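Local coordinates for phenylacetic acid degradation-related protein (Silicibacter sp., PDB 2QWZ) that is probably a hot-dog-fold thioesterase that hydrolyses acyl thioesters, its physiological substrate not being established, at residues D47-G52 / V88-G93; P74-L79 / A144-S149. One frame throughout, in Å; residues are numbered along the deposited sequence.

Interaction 1 (D47-G52 / V88-G93); sequences DALAKG and VLAHLG
The imidazole of His91 meets the backbone of Lys51 at its edge: the carbonyl carbon of Lys51 lies in the ring plane and its oxygen close to it, 2.6 Å from His91 NE2 and 2.9 Å from CE1. Because the oxygen sits off the N-H direction, beside the NE2-CE1 bond at the ring edge, the hydrogen bond from NE2 is weak despite its short length, with an N-H...O angle of 126°. The other ring nitrogen, ND1, is bonded to the carbonyl of Leu87 one turn back in the helix, the stronger of the two polar contacts of the ring. Leu123 and Leu126 of strand 117-126 and Leu22 of a loop also pack on His91. In the hot-dog fold of this family a long central helix, here 73-92, is wrapped by an antiparallel sheet, and this contact joins the last turn of that helix to the end of strand 44-49, outermost in this chain's sheet, and the turn leading to strand 53-58. Next to the polar link is an apolar one. The CB of Leu49 points toward the helix; with chi1 at 175° CG stands trans to N, and CD1 comes to 4.1 Å from Ala90 CB. Leu29 of helix 26-36 touches both Leu49 and Ala90, and Ile54 of strand 53-58 packs on Leu49.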
loop_
_atom_site.group_PDB
_atom_site.type_symbol
_atom_site.label_atom_id
_atom_site.label_comp_id
_atom_site.label_asym_id
_atom_site.label_seq_id
_atom_site.Cartn_x
_atom_site.Cartn_y
_atom_site.Cartn_z
ATOM N N ASP A 47 17.560 3.879 -19.748
ATOM C CA ASP A 47 18.993 4.080 -19.573
ATOM C C ASP A 47 19.844 2.822 -19.415
ATOM O O ASP A 47 20.967 2.773 -19.905
ATOM C CB ASP A 47 19.286 4.993 -18.362
ATOM C CG ASP A 47 18.860 6.392 -18.591
ATOM O OD1 ASP A 47 18.437 6.703 -19.714
ATOM O OD2 ASP A 47 18.951 7.193 -17.645
ATOM N N ALA A 48 19.363 1.835 -18.683
ATOM C CA ALA A 48 20.114 0.602 -18.469
ATOM C C ALA A 48 19.182 -0.554 -18.193
ATOM O O ALA A 48 18.096 -0.366 -17.683
ATOM C CB ALA A 48 21.059 0.765 -17.318
ATOM N N LEU A 49 19.646 -1.752 -18.504
ATOM C CA LEU A 49 18.908 -2.978 -18.280
ATOM C C LEU A 49 19.894 -4.065 -17.858
ATOM O O LEU A 49 20.941 -4.223 -18.475
ATOM C CB LEU A 49 18.206 -3.402 -19.549
ATOM C CG LEU A 49 17.481 -4.752 -19.461
ATOM C CD1 LEU A 49 16.230 -4.596 -18.664
ATOM C CD2 LEU A 49 17.157 -5.209 -20.829
ATOM N N ALA A 50 19.567 -4.753 -16.765
ATOM C CA ALA A 50 20.363 -5.835 -16.206
ATOM C C ALA A 50 19.348 -6.863 -15.745
ATOM O O ALA A 50 18.136 -6.552 -15.687
ATOM C CB ALA A 50 21.184 -5.332 -15.049
ATOM N N LYS A 51 19.823 -8.054 -15.391
ATOM C CA LYS A 51 18.952 -9.164 -15.002
ATOM C C LYS A 51 17.993 -8.788 -13.872
ATOM O O LYS A 51 16.830 -9.186 -13.867
ATOM C CB LYS A 51 19.775 -10.396 -14.571
ATOM C CG LYS A 51 20.361 -11.210 -15.732
ATOM C CD LYS A 51 20.939 -12.583 -15.267
ATOM C CE LYS A 51 22.441 -12.502 -14.975
ATOM N NZ LYS A 51 23.233 -12.772 -16.199
ATOM N N GLY A 52 18.481 -8.038 -12.891
ATOM C CA GLY A 52 17.648 -7.751 -11.735
ATOM C C GLY A 52 16.937 -6.411 -11.772
ATOM O O GLY A 52 16.041 -6.156 -10.965
ATOM N N VAL A 88 9.555 -6.789 -16.154
ATOM C CA VAL A 88 8.836 -8.045 -16.197
ATOM C C VAL A 88 8.862 -8.602 -17.611
ATOM O O VAL A 88 9.242 -9.745 -17.807
ATOM C CB VAL A 88 7.406 -7.906 -15.650
ATOM C CG1 VAL A 88 6.639 -9.184 -15.879
ATOM C CG2 VAL A 88 7.456 -7.596 -14.202
ATOM N N LEU A 89 8.538 -7.772 -18.594
ATOM C CA LEU A 89 8.624 -8.144 -20.021
ATOM C C LEU A 89 10.017 -8.541 -20.523
ATOM O O LEU A 89 10.131 -9.400 -21.387
ATOM C CB LEU A 89 8.134 -7.002 -20.924
ATOM C CG LEU A 89 6.664 -6.941 -21.323
ATOM C CD1 LEU A 89 6.523 -5.900 -22.441
ATOM C CD2 LEU A 89 6.122 -8.288 -21.779
ATOM N N ALA A 90 11.056 -7.895 -20.012
ATOM C CA ALA A 90 12.449 -8.253 -20.304
ATOM C C ALA A 90 12.758 -9.716 -19.975
ATOM O O ALA A 90 13.621 -10.347 -20.606
ATOM C CB ALA A 90 13.381 -7.343 -19.537
ATOM N N HIS A 91 12.044 -10.255 -18.991
ATOM C CA HIS A 91 12.172 -11.654 -18.582
ATOM C C HIS A 91 11.141 -12.574 -19.261
ATOM O O HIS A 91 11.464 -13.688 -19.636
ATOM C CB HIS A 91 12.074 -11.733 -17.061
ATOM C CG HIS A 91 13.230 -11.066 -16.345
ATOM N ND1 HIS A 91 13.288 -9.706 -16.137
ATOM C CD2 HIS A 91 14.383 -11.564 -15.835
ATOM C CE1 HIS A 91 14.411 -9.392 -15.504
ATOM N NE2 HIS A 91 15.096 -10.501 -15.297
ATOM N N LEU A 92 9.915 -12.113 -19.449
ATOM C CA LEU A 92 8.831 -12.989 -19.906
ATOM C C LEU A 92 8.610 -13.010 -21.410
ATOM O O LEU A 92 8.044 -13.980 -21.934
ATOM C CB LEU A 92 7.525 -12.629 -19.212
ATOM C CG LEU A 92 7.459 -12.888 -17.701
ATOM C CD1 LEU A 92 6.062 -12.555 -17.180
ATOM C CD2 LEU A 92 7.840 -14.319 -17.359
ATOM N N GLY A 93 9.014 -11.949 -22.099
ATOM C CA GLY A 93 8.938 -11.914 -23.558
ATOM C C GLY A 93 7.634 -11.381 -24.140
ATOM O O GLY A 93 6.756 -10.920 -23.409
#

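Interaction 2 (P74-L79 / A144-S149); sequences PSMFAL and APVARS. With ACT (acetate ion), chain E.
Selenomethionine Met76 points its side chain from the helix at Val146 and Ala147, which form a classic beta bulge opposite Leu137 of strand 130-139. This is the central helix of the hot-dog fold resting against its sheet. With CG anti to the carbonyl carbon (chi1 -69°) and SE anti to CA (chi2 -171°), the chain of Met76 is extended as far as its selenium, which bridges the two bulge residues: it lies 4.2 Å from Ala147 CB and 4.4 Å from Val146 CG2. Both of those residues direct their CB atoms toward the helix. The contact is wholly apolar, and Phe107, Leu117, Leu137 and Val71 also touch the buried Met76 side chain. Elsewhere on this helical turn, Phe77 packs on Ala103 and Leu105 of strand 99-107 and on Gly73 of a second subunit, while Arg148 of strand 147-154 is salt-bridged to Asp106. Ser75, next to Met76, takes no part in the packing against the strand; it holds an acetate ion, likely a crystallisation additive, which Arg63 NH1 and Ser72 N also bind. Its OG donates to the acetate OXT across 2.7 Å.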
loop_
_atom_site.group_PDB
_atom_site.type_symbol
_atom_site.label_atom_id
_atom_site.label_comp_id
_atom_site.label_asym_id
_atom_site.label_seq_id
_atom_site.Cartn_x
_atom_site.Cartn_y
_atom_site.Cartn_z
ATOM N N PRO A 74 0.535 11.515 -11.083
ATOM C CA PRO A 74 0.230 10.584 -12.154
ATOM C C PRO A 74 1.421 10.259 -13.062
ATOM O O PRO A 74 1.493 9.135 -13.562
ATOM C CB PRO A 74 -0.907 11.285 -12.926
ATOM C CG PRO A 74 -1.516 12.199 -11.915
ATOM C CD PRO A 74 -0.355 12.689 -11.115
ATOM N N SER A 75 2.335 11.212 -13.256
ATOM C CA SER A 75 3.484 11.008 -14.145
ATOM C C SER A 75 4.516 10.118 -13.478
ATOM O O SER A 75 5.032 9.184 -14.120
ATOM C CB SER A 75 4.114 12.342 -14.579
ATOM O OG SER A 75 3.375 12.902 -15.641
HETATM N N MSE A 76 4.764 10.391 -12.191
HETATM C CA MSE A 76 5.556 9.492 -11.321
HETATM C C MSE A 76 4.982 8.079 -11.267
HETATM O O MSE A 76 5.707 7.115 -11.354
HETATM C CB MSE A 76 5.710 10.077 -9.921
HETATM C CG MSE A 76 6.583 11.289 -9.941
HETATM SE SE MSE A 76 7.051 11.950 -8.180
HETATM C CE MSE A 76 5.568 13.147 -7.970
ATOM N N PHE A 77 3.679 7.968 -11.129
ATOM C CA PHE A 77 3.014 6.688 -11.233
ATOM C C PHE A 77 3.370 5.991 -12.541
ATOM O O PHE A 77 3.713 4.806 -12.555
ATOM C CB PHE A 77 1.494 6.852 -11.138
ATOM C CG PHE A 77 0.769 5.551 -11.313
ATOM C CD1 PHE A 77 0.514 5.053 -12.566
ATOM C CD2 PHE A 77 0.455 4.776 -10.220
ATOM C CE1 PHE A 77 -0.079 3.820 -12.714
ATOM C CE2 PHE A 77 -0.150 3.556 -10.369
ATOM C CZ PHE A 77 -0.401 3.075 -11.605
ATOM N N ALA A 78 3.260 6.761 -13.633
ATOM C CA ALA A 78 3.581 6.350 -14.999
ATOM C C ALA A 78 4.999 5.821 -15.109
ATOM O O ALA A 78 5.200 4.752 -15.664
ATOM C CB ALA A 78 3.357 7.530 -15.985
ATOM N N LEU A 79 5.970 6.546 -14.537
ATOM C CA LEU A 79 7.362 6.129 -14.529
ATOM C C LEU A 79 7.579 4.839 -13.756
ATOM O O LEU A 79 8.231 3.907 -14.250
ATOM C CB LEU A 79 8.237 7.234 -13.908
ATOM C CG LEU A 79 9.732 6.902 -13.824
ATOM C CD1 LEU A 79 10.260 6.521 -15.204
ATOM C CD2 LEU A 79 10.541 8.056 -13.255
ATOM N N ALA A 144 18.992 12.239 -2.956
ATOM C CA ALA A 144 17.835 11.883 -2.129
ATOM C C ALA A 144 16.657 11.515 -3.026
ATOM O O ALA A 144 16.241 12.330 -3.853
ATOM C CB ALA A 144 17.464 13.054 -1.213
ATOM N N PRO A 145 16.120 10.289 -2.885
ATOM C CA PRO A 145 15.018 9.934 -3.788
ATOM C C PRO A 145 13.768 10.781 -3.580
ATOM O O PRO A 145 13.356 11.047 -2.447
ATOM C CB PRO A 145 14.735 8.448 -3.476
ATOM C CG PRO A 145 15.359 8.165 -2.165
ATOM C CD PRO A 145 16.458 9.190 -1.954
ATOM N N VAL A 146 13.135 11.175 -4.671
ATOM C CA VAL A 146 11.913 11.950 -4.536
ATOM C C VAL A 146 10.714 11.080 -4.158
ATOM O O VAL A 146 9.759 11.567 -3.551
ATOM C CB VAL A 146 11.624 12.779 -5.790
ATOM C CG1 VAL A 146 12.817 13.646 -6.054
ATOM C CG2 VAL A 146 11.287 11.898 -6.968
ATOM N N ALA A 147 10.780 9.801 -4.475
ATOM C CA ALA A 147 9.624 8.911 -4.324
ATOM C C ALA A 147 10.056 7.468 -4.296
ATOM O O ALA A 147 11.154 7.178 -4.683
ATOM C CB ALA A 147 8.610 9.121 -5.464
ATOM N N ARG A 148 9.191 6.568 -3.800
ATOM C CA ARG A 148 9.431 5.123 -3.859
ATOM C C ARG A 148 8.143 4.390 -4.110
ATOM O O ARG A 148 7.094 4.890 -3.808
ATOM C CB ARG A 148 10.203 4.570 -2.636
ATOM C CG ARG A 148 9.536 4.303 -1.307
ATOM C CD ARG A 148 9.433 2.759 -0.960
ATOM N NE ARG A 148 8.033 2.460 -1.129
ATOM C CZ ARG A 148 7.513 1.396 -1.712
ATOM N NH1 ARG A 148 8.265 0.395 -2.116
ATOM N NH2 ARG A 148 6.201 1.359 -1.833
ATOM N N SER A 149 8.224 3.243 -4.746
ATOM C CA SER A 149 7.015 2.533 -5.187
ATOM C C SER A 149 7.206 1.051 -5.250
ATOM O O SER A 149 8.319 0.606 -5.375
ATOM C CB SER A 149 6.597 3.022 -6.586
ATOM O OG SER A 149 5.426 2.402 -7.035
HETATM C C ACT E . 3.039 16.550 -15.546
HETATM O O ACT E . 2.648 16.626 -16.728
HETATM O OXT ACT E . 3.793 15.581 -15.276
HETATM C CH3 ACT E . 2.600 17.619 -14.573
#

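Overall arrangement
Both interactions hold helix 73-92 against the same antiparallel sheet, one near each end of the helix, with centres about 19 Å apart and nearest atoms about 9 Å apart. Interaction 1, at the C-terminal end, is only partly buried and mixes a weak side-chain-to-backbone hydrogen bond with a small apolar touch to strand 44-49, outermost in this chain's sheet. Interaction 2, near the N-terminal end, is buried and purely apolar, against strand 147-154 farther inside the sheet. The two also differ in their surroundings: no other protein chain touches 47-52 or 88-93, whereas the segments of interaction 2 lie within reach of two neighbouring subunits.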